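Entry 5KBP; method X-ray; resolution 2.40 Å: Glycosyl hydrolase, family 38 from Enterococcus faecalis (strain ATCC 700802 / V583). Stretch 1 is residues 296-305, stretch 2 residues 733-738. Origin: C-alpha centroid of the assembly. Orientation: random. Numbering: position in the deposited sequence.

Stretch 1, residues 296-305: LANTSSARVY
Stretch 2, residues 733-738: EGLNEY

Two segments of one chain, at least 430 residues apart in sequence where they touch, bury 299 Å² between them. Stretch 1 begins at L296 (phi/psi 62/25), makes a 3-10 segment over 297-299, and turns through S300 (-64/-23), S301 (-104/-8) and A302 (-72/131). R303 has positive phi (49/71), and Y305 is helical. Stretch 2 is mostly loop and becomes strand at E737 and Y738. The register runs in opposite sequence order: CA of V304 lies 7.1 Å from CA of L735, and CA of S300 lies 5.2 Å from CA of E737.

E733 (-130/97, chi1 m, chi2 t) leads in without contact. G734 follows at 83/8. A CB at these angles would jam against the carbonyl oxygen of the residue before, so the backbone itself calls for glycine. Its O lies 3.7 Å from V304 CG2.

L735 (-101/82) is m,t. Its CB points away, but the end of the side chain comes back, and CD2 reaches 4.1 Å from CG2 of V304 (chi1 p). This is an apolar contact between two branched side chains.

N736 (-93/-1) has chi1 m and chi2 122°, with CB sideways. The CB atoms of N736 and S300 are 4.2 Å apart, and N736 O is 3.7 Å from S300 CB. Water 1 bridges the backbones: its oxygen is 2.9 Å from S300 O, 2.6 Å from G734 O and 3.3 Å from N736 N. The amide of N736 donates to this water.

E737 (-108/131) is the centre of the contact, with 93 Å² covered. Its CB points toward stretch 1, and chi1 t and chi2 t extend the side chain; chi3 is 94°. OE2 accepts two hydrogen bonds. N298 ND2 donates at 2.8 Å to E737 OE2, nearly straight at 173°. S301 OG donates at 2.6 Å to E737 OE2. The carboxylate oxygen suits both donors because it carries negative charge and lone pairs. N298 is m with chi2 125°; its CB points away overall, yet its end comes nearer. S301 is p, with CB sideways.

S300, also p, points its CB toward stretch 2. Its OG packs 3.3 Å from E737 CB but donates within its own stretch, to A297 O at 2.6 Å. S300 N also donates to A297 O, at 3.1 Å, which holds the turn. T299 (chi1 p) turns away and ties OG1 to L296 O at 2.8 Å.

Y738 (-142/169, chi1 p) points away and ends the stretch.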

# COMPACT_ATOMS: atom_id res chain seq x y z
N LEU A 296 9.63 21.57 15.85
CA LEU A 296 9.11 20.33 15.27
C LEU A 296 10.22 19.31 15.05
O LEU A 296 10.10 18.42 14.20
CB LEU A 296 8.34 20.59 13.97
CG LEU A 296 7.28 21.69 14.06
CD1 LEU A 296 6.51 21.81 12.76
CD2 LEU A 296 6.33 21.43 15.22
N ALA A 297 11.32 19.43 15.81
CA ALA A 297 12.43 18.49 15.65
C ALA A 297 12.07 17.10 16.14
O ALA A 297 12.68 16.12 15.70
CB ALA A 297 13.66 19.01 16.39
N ASN A 298 11.10 16.98 17.04
CA ASN A 298 10.68 15.68 17.55
C ASN A 298 9.97 14.83 16.51
O ASN A 298 9.61 13.69 16.81
CB ASN A 298 9.79 15.86 18.78
CG ASN A 298 10.54 16.42 19.97
OD1 ASN A 298 10.16 17.43 20.54
ND2 ASN A 298 11.64 15.76 20.33
N THR A 299 9.76 15.35 15.29
CA THR A 299 9.27 14.50 14.21
C THR A 299 10.28 13.43 13.83
O THR A 299 9.89 12.38 13.30
CB THR A 299 8.93 15.36 12.99
OG1 THR A 299 10.07 16.14 12.62
CG2 THR A 299 7.76 16.29 13.29
N SER A 300 11.56 13.66 14.11
CA SER A 300 12.60 12.69 13.79
C SER A 300 12.44 11.39 14.58
O SER A 300 12.93 10.35 14.13
CB SER A 300 13.98 13.30 14.05
OG SER A 300 14.02 13.93 15.32
N SER A 301 11.76 11.43 15.72
CA SER A 301 11.52 10.23 16.52
C SER A 301 10.10 9.70 16.39
O SER A 301 9.81 8.61 16.90
CB SER A 301 11.83 10.50 18.00
OG SER A 301 10.97 11.49 18.53
N ALA A 302 9.21 10.44 15.74
CA ALA A 302 7.84 9.98 15.55
C ALA A 302 7.80 8.84 14.55
O ALA A 302 8.37 8.94 13.46
CB ALA A 302 6.95 11.13 15.08
N ARG A 303 7.12 7.75 14.92
CA ARG A 303 6.98 6.56 14.08
C ARG A 303 8.34 6.11 13.54
O ARG A 303 8.65 6.23 12.35
CB ARG A 303 5.99 6.81 12.94
CG ARG A 303 4.60 7.22 13.38
CD ARG A 303 3.70 7.48 12.18
NE ARG A 303 2.36 7.92 12.56
CZ ARG A 303 1.30 7.13 12.60
NH1 ARG A 303 1.40 5.85 12.30
NH2 ARG A 303 0.12 7.63 12.95
N VAL A 304 9.15 5.59 14.46
CA VAL A 304 10.55 5.27 14.14
C VAL A 304 10.64 4.21 13.05
O VAL A 304 11.63 4.15 12.32
CB VAL A 304 11.29 4.84 15.43
CG1 VAL A 304 10.67 3.57 16.00
CG2 VAL A 304 12.78 4.65 15.15
N TYR A 305 9.61 3.36 12.92
CA TYR A 305 9.64 2.33 11.89
C TYR A 305 9.69 2.92 10.49
O TYR A 305 10.26 2.32 9.58
CB TYR A 305 8.44 1.40 12.04
CG TYR A 305 7.09 2.08 11.93
CD1 TYR A 305 6.46 2.60 13.05
CD2 TYR A 305 6.45 2.19 10.70
CE1 TYR A 305 5.23 3.22 12.95
CE2 TYR A 305 5.21 2.81 10.60
CZ TYR A 305 4.61 3.32 11.72
OH TYR A 305 3.38 3.94 11.62
N GLU A 733 21.05 3.34 12.90
CA GLU A 733 20.33 3.06 11.66
C GLU A 733 18.88 3.47 11.86
O GLU A 733 18.08 2.70 12.41
CB GLU A 733 20.44 1.59 11.27
CG GLU A 733 21.85 1.10 11.02
CD GLU A 733 21.89 -0.33 10.55
OE1 GLU A 733 20.82 -0.86 10.18
OE2 GLU A 733 22.98 -0.94 10.55
N GLY A 734 18.53 4.68 11.41
CA GLY A 734 17.16 5.14 11.50
C GLY A 734 16.76 5.73 12.84
O GLY A 734 15.57 6.00 13.04
N LEU A 735 17.71 5.92 13.75
CA LEU A 735 17.43 6.55 15.05
C LEU A 735 17.89 8.00 14.95
O LEU A 735 18.98 8.37 15.38
CB LEU A 735 18.13 5.79 16.17
CG LEU A 735 18.12 4.26 16.07
CD1 LEU A 735 18.84 3.64 17.26
CD2 LEU A 735 16.71 3.72 15.95
N ASN A 736 17.03 8.83 14.36
CA ASN A 736 17.43 10.14 13.86
C ASN A 736 17.23 11.27 14.87
O ASN A 736 17.56 12.42 14.54
CB ASN A 736 16.65 10.45 12.58
CG ASN A 736 16.90 9.42 11.49
OD1 ASN A 736 15.96 8.79 11.00
ND2 ASN A 736 18.16 9.24 11.12
N GLU A 737 16.72 11.00 16.06
CA GLU A 737 16.59 12.01 17.10
C GLU A 737 17.61 11.74 18.20
O GLU A 737 17.72 10.61 18.69
CB GLU A 737 15.18 12.04 17.70
CG GLU A 737 14.96 13.22 18.64
CD GLU A 737 13.68 13.11 19.44
OE1 GLU A 737 13.73 12.61 20.58
OE2 GLU A 737 12.62 13.50 18.92
N TYR A 738 18.35 12.78 18.59
CA TYR A 738 19.32 12.68 19.67
C TYR A 738 19.30 13.97 20.48
O TYR A 738 18.70 14.97 20.07
CB TYR A 738 20.73 12.41 19.14
CG TYR A 738 21.41 13.64 18.56
CD1 TYR A 738 21.17 14.04 17.26
CD2 TYR A 738 22.29 14.40 19.33
CE1 TYR A 738 21.79 15.15 16.72
CE2 TYR A 738 22.90 15.52 18.81
CZ TYR A 738 22.65 15.89 17.51
OH TYR A 738 23.26 17.01 16.98
O HOH W 1 13.97 7.65 14.34